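Local structure of site-specific recombinase, resolvase family protein (Streptococcus pneumoniae, 3GUV) at residues 6-11 against 72-77; 10-15 against 84-89. The protein probably catalyses site-specific DNA recombination as a resolvase-type serine recombinase, cutting and rejoining DNA strands through its N-terminal catalytic domain. All blocks are in the same frame, centred on the assembly; numbering follows the deposited sequence.

Strand 6-12 carries both contacts, which lie toward its two ends with their centres about 17 Å apart. Interaction 1 joins the beginning of the strand to the loop between helix 60-70 and strand 78-81; interaction 2 joins its end, and the turn beyond it, to the loop between strand 78-81 and helix 91-103. Strand 78-81 runs parallel beside 6-12 in the mixed sheet, and the two partner loops are those that enter and leave it. Tyr10 and Thr11 belong to both strand segments. Interaction 1 stays within one subunit, whereas residues of the second subunit reach interaction 2, where a sequence matching the serine recombinase signature leaves the sheet, probably at the active site.

Interaction 1 (6-11 against 72-77); sequences KVYLYT and GKDGVS
Tyr8 and Asp74 meet through their polar ends: the phenol OH of Tyr8 donates to Asp74 OD1 over 2.5 Å, a very short hydrogen bond whose exact length deserves caution. OD1 arrives at the edge of the ring, in its plane, and the carboxylate is turned 82° from that plane. A water donates to the same Tyr8 OH and accepts from Asp74 N, giving the loop a second grip on the phenol.

The other direct hydrogen bond is a backbone one, from Ser77 N to Lys6 O (2.7 Å). A second water connects Lys6 N with Gly75 O and Ser77 OG. Beyond this point the pairing continues into strand 78-81, where the backbone of Tyr8 hydrogen-bonds with those of Phe78 and Leu80. Loop 72-77 is thus the return from helix 60-70 in a beta-alpha-beta crossover that starts at strand 41-48 and passes over strand 6-12, which lies between the two parallel strands.

Apolar contact centres on a CH-pi interaction. Val76 CG1 sits over the middle of the Tyr8 ring, 3.5 Å from its centroid and only 12° off the normal, while Val76 CG2 lies 3.8 Å from Tyr8 CE2. Lys6 contributes its aliphatic part, with CD 3.5 Å from Asp74 O; its NZ leads away to a salt bridge with Glu41. Tyr46, stacked edge-to-face, and Met65 of helix 60-70 also pack on Tyr8.

The hydrogen bond, the water and the Val76 methyl together tie the buried ring to the more exposed loop 72-77; the carboxylate may also polarise the phenol O-H, though the bond length is too doubtful to say how strongly.

Interaction 2 (10-15 against 84-89); sequences YTRVST and LSRFAR
Ser14 and Arg86 touch with the hydroxyl above the flat group: Ser14 OG stands 3.5 Å over one face of the Arg86 guanidinium, offset toward its rim, too poorly angled for a hydrogen bond to NH1. The bend at chi2 of Arg86 (-64°) brings CD to 3.5 Å from Arg12 O. In return, the Arg12 side chain lies on the turn of loop 84-89, its CG 3.7 Å from Arg86 O and its CD 3.8 Å from Phe87 N. Arg86 O also faces the edge of the Tyr10 ring.

Two waters supply the polar links. One donates to both Tyr10 O and Arg86 O; the other donates to Arg12 O and accepts from Arg86 NE, in the guanidinium plane.

Farther out, Arg12 NH2 bonds to Tyr10 OH (3.1 Å), nearly in its own guanidinium plane, and to Gly58 O, while Tyr10 OH also hydrogen-bonds to Asp48. Arg86 NH1 makes a weak bond to Ser85 O, but its stronger partner is Glu138 of the second subunit, a salt bridge; Ser14 OG makes a weak hydrogen bond to the same Glu138. Glu20 receives the backbone N-H of Ser14.

Tyr10, Arg12 and Ser14 fit the Tyr-x-Arg-x-Ser signature of serine recombinases, so this is probably the active-site region. With no direct hydrogen bond between them, the segments meet through water bridges and van der Waals contact, and Glu138 couples Arg86 to the dimer partner.

Interaction 1 (6-11 against 72-77)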
ATOM      1  N   LYS A   6      11.198  16.815  19.323  1.00 26.66           N
ATOM      2  CA  LYS A   6       9.790  17.052  19.675  1.00 25.31           C
ATOM      3  C   LYS A   6       8.806  16.272  18.771  1.00 24.10           C
ATOM      4  O   LYS A   6       8.944  16.259  17.520  1.00 22.89           O
ATOM      5  CB  LYS A   6       9.464  18.540  19.614  1.00 25.16           C
ATOM      6  CG  LYS A   6      10.106  19.299  20.793  1.00 28.70           C
ATOM      7  CD  LYS A   6      10.019  20.813  20.626  1.00 32.30           C
ATOM      8  CE  LYS A   6      11.344  21.452  20.933  1.00 34.11           C
ATOM      9  NZ  LYS A   6      11.867  21.061  22.273  1.00 35.90           N
ATOM     10  N   VAL A   7       7.790  15.695  19.409  1.00 21.19           N
ATOM     11  CA  VAL A   7       6.798  14.915  18.708  1.00 20.75           C
ATOM     12  C   VAL A   7       5.351  15.233  19.190  1.00 21.05           C
ATOM     13  O   VAL A   7       5.105  15.756  20.330  1.00 19.00           O
ATOM     14  CB  VAL A   7       7.129  13.377  18.866  1.00 20.99           C
ATOM     15  CG1 VAL A   7       8.659  13.066  18.641  1.00 18.47           C
ATOM     16  CG2 VAL A   7       6.735  12.862  20.225  1.00 20.16           C
ATOM     17  N   TYR A   8       4.413  14.966  18.287  1.00 20.91           N
ATOM     18  CA  TYR A   8       2.980  14.897  18.583  1.00 21.32           C
ATOM     19  C   TYR A   8       2.586  13.432  18.629  1.00 22.15           C
ATOM     20  O   TYR A   8       3.143  12.623  17.848  1.00 22.88           O
ATOM     21  CB  TYR A   8       2.162  15.542  17.452  1.00 21.50           C
ATOM     22  CG  TYR A   8       2.174  17.064  17.329  1.00 22.37           C
ATOM     23  CD1 TYR A   8       2.318  17.902  18.452  1.00 23.20           C
ATOM     24  CD2 TYR A   8       1.942  17.662  16.100  1.00 24.78           C
ATOM     25  CE1 TYR A   8       2.294  19.267  18.315  1.00 24.80           C
ATOM     26  CE2 TYR A   8       1.899  19.030  15.946  1.00 25.79           C
ATOM     27  CZ  TYR A   8       2.075  19.839  17.060  1.00 27.38           C
ATOM     28  OH  TYR A   8       2.035  21.206  16.909  1.00 28.68           O
ATOM     29  N   LEU A   9       1.641  13.079  19.500  1.00 21.85           N
ATOM     30  CA  LEU A   9       0.992  11.761  19.492  1.00 22.14           C
ATOM     31  C   LEU A   9      -0.347  11.880  18.791  1.00 22.14           C
ATOM     32  O   LEU A   9      -1.066  12.822  19.059  1.00 22.72           O
ATOM     33  CB  LEU A   9       0.753  11.268  20.917  1.00 21.47           C
ATOM     34  CG  LEU A   9       1.768  10.295  21.475  1.00 23.30           C
ATOM     35  CD1 LEU A   9       3.169  10.763  21.254  1.00 20.31           C
ATOM     36  CD2 LEU A   9       1.423   9.957  22.956  1.00 19.50           C
ATOM     37  N   TYR A  10      -0.687  10.945  17.906  1.00 21.48           N
ATOM     38  CA  TYR A  10      -2.025  10.908  17.290  1.00 21.92           C
ATOM     39  C   TYR A  10      -2.669   9.551  17.473  1.00 21.96           C
ATOM     40  O   TYR A  10      -2.076   8.539  17.131  1.00 22.88           O
ATOM     41  CB  TYR A  10      -1.978  11.192  15.792  1.00 22.23           C
ATOM     42  CG  TYR A  10      -3.368  11.123  15.216  1.00 23.31           C
ATOM     43  CD1 TYR A  10      -4.296  12.137  15.477  1.00 22.20           C
ATOM     44  CD2 TYR A  10      -3.796  10.001  14.458  1.00 22.66           C
ATOM     45  CE1 TYR A  10      -5.590  12.070  14.970  1.00 23.87           C
ATOM     46  CE2 TYR A  10      -5.093   9.912  13.975  1.00 22.89           C
ATOM     47  CZ  TYR A  10      -5.979  10.933  14.217  1.00 24.12           C
ATOM     48  OH  TYR A  10      -7.265  10.849  13.759  1.00 25.85           O
ATOM     49  N   THR A  11      -3.886   9.525  17.996  1.00 22.75           N
ATOM     50  CA  THR A  11      -4.613   8.269  18.176  1.00 22.86           C
ATOM     51  C   THR A  11      -6.046   8.426  17.660  1.00 22.24           C
ATOM     52  O   THR A  11      -6.564   9.527  17.585  1.00 21.88           O
ATOM     53  CB  THR A  11      -4.629   7.795  19.677  1.00 22.75           C
ATOM     54  OG1 THR A  11      -5.212   8.803  20.508  1.00 25.27           O
ATOM     55  CG2 THR A  11      -3.225   7.470  20.193  1.00 23.66           C
ATOM     56  N   GLY A  72       3.911  25.417  12.160  1.00 39.24           N
ATOM     57  CA  GLY A  72       5.225  25.361  12.813  1.00 39.21           C
ATOM     58  C   GLY A  72       5.194  25.660  14.302  1.00 39.52           C
ATOM     59  O   GLY A  72       6.212  25.562  14.966  1.00 39.50           O
ATOM     60  N   LYS A  73       4.021  26.036  14.802  1.00 39.83           N
ATOM     61  CA  LYS A  73       3.705  26.236  16.223  1.00 40.47           C
ATOM     62  C   LYS A  73       4.727  25.674  17.236  1.00 40.12           C
ATOM     63  O   LYS A  73       5.329  26.427  18.022  1.00 40.31           O
ATOM     64  CB  LYS A  73       2.321  25.580  16.458  1.00 41.25           C
ATOM     65  CG  LYS A  73       1.598  25.881  17.756  1.00 42.92           C
ATOM     66  CD  LYS A  73       0.079  25.842  17.518  1.00 45.42           C
ATOM     67  CE  LYS A  73      -0.713  25.318  18.703  1.00 46.46           C
ATOM     68  NZ  LYS A  73      -0.169  25.849  19.984  1.00 47.66           N
ATOM     69  N   ASP A  74       4.910  24.344  17.211  1.00 38.36           N
ATOM     70  CA  ASP A  74       5.585  23.631  18.297  1.00 37.04           C
ATOM     71  C   ASP A  74       6.930  23.097  17.905  1.00 35.41           C
ATOM     72  O   ASP A  74       7.622  22.528  18.739  1.00 35.86           O
ATOM     73  CB  ASP A  74       4.726  22.456  18.772  1.00 36.97           C
ATOM     74  CG  ASP A  74       3.450  22.905  19.414  1.00 37.24           C
ATOM     75  OD1 ASP A  74       2.336  22.634  18.908  1.00 35.17           O
ATOM     76  OD2 ASP A  74       3.577  23.571  20.440  1.00 40.43           O
ATOM     77  N   GLY A  75       7.296  23.255  16.644  1.00 34.20           N
ATOM     78  CA  GLY A  75       8.563  22.726  16.143  1.00 33.41           C
ATOM     79  C   GLY A  75       8.746  21.222  16.251  1.00 32.14           C
ATOM     80  O   GLY A  75       9.829  20.750  16.630  1.00 31.22           O
ATOM     81  N   VAL A  76       7.701  20.470  15.886  1.00 31.74           N
ATOM     82  CA  VAL A  76       7.744  18.998  15.925  1.00 30.69           C
ATOM     83  C   VAL A  76       8.543  18.373  14.762  1.00 30.30           C
ATOM     84  O   VAL A  76       8.443  18.813  13.627  1.00 29.87           O
ATOM     85  CB  VAL A  76       6.314  18.394  15.983  1.00 31.60           C
ATOM     86  CG1 VAL A  76       5.610  18.811  17.305  1.00 29.24           C
ATOM     87  CG2 VAL A  76       5.505  18.793  14.772  1.00 31.29           C
ATOM     88  N   SER A  77       9.354  17.358  15.070  1.00 29.46           N
ATOM     89  CA  SER A  77      10.037  16.535  14.066  1.00 29.22           C
ATOM     90  C   SER A  77       9.245  15.275  13.620  1.00 28.49           C
ATOM     91  O   SER A  77       9.410  14.797  12.486  1.00 27.86           O
ATOM     92  CB  SER A  77      11.378  16.058  14.630  1.00 29.59           C
ATOM     93  OG  SER A  77      12.329  17.109  14.626  1.00 29.62           O
TER
HETATM   94  O   HOH W   1      11.759  18.555  17.049  1.00 27.75           O
HETATM   95  O   HOH W   2       3.470  22.317  15.157  1.00 26.75           O

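Interaction 2 (10-15 against 84-89)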
ATOM      1  N   TYR A  10      -0.687  10.945  17.906  1.00 21.48           N
ATOM      2  CA  TYR A  10      -2.025  10.908  17.290  1.00 21.92           C
ATOM      3  C   TYR A  10      -2.669   9.551  17.473  1.00 21.96           C
ATOM      4  O   TYR A  10      -2.076   8.539  17.131  1.00 22.88           O
ATOM      5  CB  TYR A  10      -1.978  11.192  15.792  1.00 22.23           C
ATOM      6  CG  TYR A  10      -3.368  11.123  15.216  1.00 23.31           C
ATOM      7  CD1 TYR A  10      -4.296  12.137  15.477  1.00 22.20           C
ATOM      8  CD2 TYR A  10      -3.796  10.001  14.458  1.00 22.66           C
ATOM      9  CE1 TYR A  10      -5.590  12.070  14.970  1.00 23.87           C
ATOM     10  CE2 TYR A  10      -5.093   9.912  13.975  1.00 22.89           C
ATOM     11  CZ  TYR A  10      -5.979  10.933  14.217  1.00 24.12           C
ATOM     12  OH  TYR A  10      -7.265  10.849  13.759  1.00 25.85           O
ATOM     13  N   THR A  11      -3.886   9.525  17.996  1.00 22.75           N
ATOM     14  CA  THR A  11      -4.613   8.269  18.176  1.00 22.86           C
ATOM     15  C   THR A  11      -6.046   8.426  17.660  1.00 22.24           C
ATOM     16  O   THR A  11      -6.564   9.527  17.585  1.00 21.88           O
ATOM     17  CB  THR A  11      -4.629   7.795  19.677  1.00 22.75           C
ATOM     18  OG1 THR A  11      -5.212   8.803  20.508  1.00 25.27           O
ATOM     19  CG2 THR A  11      -3.225   7.470  20.193  1.00 23.66           C
ATOM     20  N   ARG A  12      -6.684   7.303  17.336  1.00 22.15           N
ATOM     21  CA  ARG A  12      -8.094   7.296  16.854  1.00 22.06           C
ATOM     22  C   ARG A  12      -8.702   5.900  16.946  1.00 22.33           C
ATOM     23  O   ARG A  12      -8.001   4.933  17.185  1.00 23.92           O
ATOM     24  CB  ARG A  12      -8.201   7.818  15.407  1.00 21.80           C
ATOM     25  CG  ARG A  12      -7.357   6.955  14.403  1.00 22.22           C
ATOM     26  CD  ARG A  12      -7.582   7.301  12.950  1.00 24.39           C
ATOM     27  NE  ARG A  12      -8.971   7.063  12.590  1.00 27.02           N
ATOM     28  CZ  ARG A  12      -9.895   7.995  12.351  1.00 32.35           C
ATOM     29  NH1 ARG A  12     -11.141   7.616  12.048  1.00 32.95           N
ATOM     30  NH2 ARG A  12      -9.616   9.299  12.414  1.00 34.57           N
ATOM     31  N   VAL A  13     -10.009   5.809  16.783  1.00 23.69           N
ATOM     32  CA  VAL A  13     -10.710   4.549  16.518  1.00 25.25           C
ATOM     33  C   VAL A  13     -11.154   4.638  15.052  1.00 26.77           C
ATOM     34  O   VAL A  13     -11.207   5.726  14.497  1.00 27.23           O
ATOM     35  CB  VAL A  13     -11.954   4.366  17.394  1.00 25.26           C
ATOM     36  CG1 VAL A  13     -11.572   4.434  18.892  1.00 25.78           C
ATOM     37  CG2 VAL A  13     -12.995   5.428  17.071  1.00 23.51           C
ATOM     38  N   SER A  14     -11.438   3.489  14.444  1.00 27.68           N
ATOM     39  CA  SER A  14     -11.994   3.399  13.100  1.00 28.48           C
ATOM     40  C   SER A  14     -13.493   3.545  13.115  1.00 28.30           C
ATOM     41  O   SER A  14     -14.046   4.169  12.220  1.00 28.19           O
ATOM     42  CB  SER A  14     -11.708   2.028  12.482  1.00 28.92           C
ATOM     43  OG  SER A  14     -10.334   1.720  12.549  1.00 32.64           O
ATOM     44  N   THR A  15     -14.145   2.897  14.081  1.00 28.57           N
ATOM     45  CA  THR A  15     -15.622   2.903  14.168  1.00 29.04           C
ATOM     46  C   THR A  15     -16.033   3.847  15.268  1.00 28.68           C
ATOM     47  O   THR A  15     -16.019   5.039  15.029  1.00 29.14           O
ATOM     48  CB  THR A  15     -16.273   1.486  14.389  1.00 28.80           C
ATOM     49  OG1 THR A  15     -15.697   0.839  15.530  1.00 29.13           O
ATOM     50  CG2 THR A  15     -16.090   0.638  13.176  1.00 30.09           C
ATOM     51  N   LEU A  84      -0.361   2.380  10.811  1.00 30.67           N
ATOM     52  CA  LEU A  84      -0.945   3.109   9.658  1.00 32.01           C
ATOM     53  C   LEU A  84      -2.470   3.069   9.565  1.00 33.65           C
ATOM     54  O   LEU A  84      -3.111   4.073   9.214  1.00 33.22           O
ATOM     55  CB  LEU A  84      -0.386   2.599   8.309  1.00 31.65           C
ATOM     56  CG  LEU A  84       0.988   3.070   7.869  1.00 31.39           C
ATOM     57  CD1 LEU A  84       1.375   2.546   6.433  1.00 27.76           C
ATOM     58  CD2 LEU A  84       1.029   4.606   7.918  1.00 30.01           C
ATOM     59  N   SER A  85      -3.057   1.903   9.827  1.00 35.68           N
ATOM     60  CA  SER A  85      -4.506   1.795   9.877  1.00 37.22           C
ATOM     61  C   SER A  85      -5.131   2.577  11.044  1.00 38.76           C
ATOM     62  O   SER A  85      -6.333   2.514  11.232  1.00 39.49           O
ATOM     63  CB  SER A  85      -4.906   0.342  10.013  1.00 36.85           C
ATOM     64  OG  SER A  85      -4.324  -0.187  11.183  1.00 39.85           O
ATOM     65  N   ARG A  86      -4.321   3.247  11.861  1.00 39.76           N
ATOM     66  CA  ARG A  86      -4.847   4.120  12.914  1.00 40.35           C
ATOM     67  C   ARG A  86      -4.303   5.511  12.635  1.00 40.80           C
ATOM     68  O   ARG A  86      -3.792   6.213  13.535  1.00 39.99           O
ATOM     69  CB  ARG A  86      -4.456   3.604  14.296  1.00 40.43           C
ATOM     70  CG  ARG A  86      -5.196   2.345  14.704  1.00 40.54           C
ATOM     71  CD  ARG A  86      -6.687   2.637  14.828  1.00 42.08           C
ATOM     72  NE  ARG A  86      -7.419   1.508  15.363  1.00 42.74           N
ATOM     73  CZ  ARG A  86      -7.718   0.406  14.681  1.00 44.84           C
ATOM     74  NH1 ARG A  86      -7.320   0.235  13.426  1.00 45.91           N
ATOM     75  NH2 ARG A  86      -8.400  -0.556  15.268  1.00 46.35           N
ATOM     76  N   PHE A  87      -4.462   5.889  11.354  1.00 40.95           N
ATOM     77  CA  PHE A  87      -3.869   7.081  10.796  1.00 40.66           C
ATOM     78  C   PHE A  87      -4.498   7.423   9.446  1.00 39.90           C
ATOM     79  O   PHE A  87      -4.899   8.548   9.236  1.00 39.98           O
ATOM     80  CB  PHE A  87      -2.356   6.885  10.690  1.00 40.44           C
ATOM     81  CG  PHE A  87      -1.652   7.977   9.955  1.00 41.93           C
ATOM     82  CD1 PHE A  87      -1.591   9.260  10.481  1.00 43.91           C
ATOM     83  CD2 PHE A  87      -1.032   7.722   8.756  1.00 44.79           C
ATOM     84  CE1 PHE A  87      -0.933  10.278   9.819  1.00 44.59           C
ATOM     85  CE2 PHE A  87      -0.382   8.740   8.069  1.00 46.60           C
ATOM     86  CZ  PHE A  87      -0.330  10.031   8.614  1.00 45.46           C
ATOM     87  N   ALA A  88      -4.555   6.462   8.521  1.00 39.56           N
ATOM     88  CA  ALA A  88      -5.070   6.705   7.156  1.00 38.14           C
ATOM     89  C   ALA A  88      -6.143   5.687   6.788  1.00 36.80           C
ATOM     90  O   ALA A  88      -6.280   4.648   7.432  1.00 37.27           O
ATOM     91  CB  ALA A  88      -3.928   6.660   6.151  1.00 38.48           C
ATOM     92  N   ARG A  89      -6.895   5.996   5.739  1.00 35.46           N
ATOM     93  CA  ARG A  89      -8.046   5.212   5.323  1.00 34.40           C
ATOM     94  C   ARG A  89      -7.748   4.298   4.084  1.00 32.88           C
ATOM     95  O   ARG A  89      -8.463   3.346   3.784  1.00 31.97           O
ATOM     96  CB  ARG A  89      -9.190   6.196   5.045  1.00 34.98           C
TER
HETATM   97  O   HOH W   3      -2.713   5.864  16.249  1.00 22.06           O
HETATM   98  O   HOH W   4      -7.916   2.255  17.752  1.00 42.88           O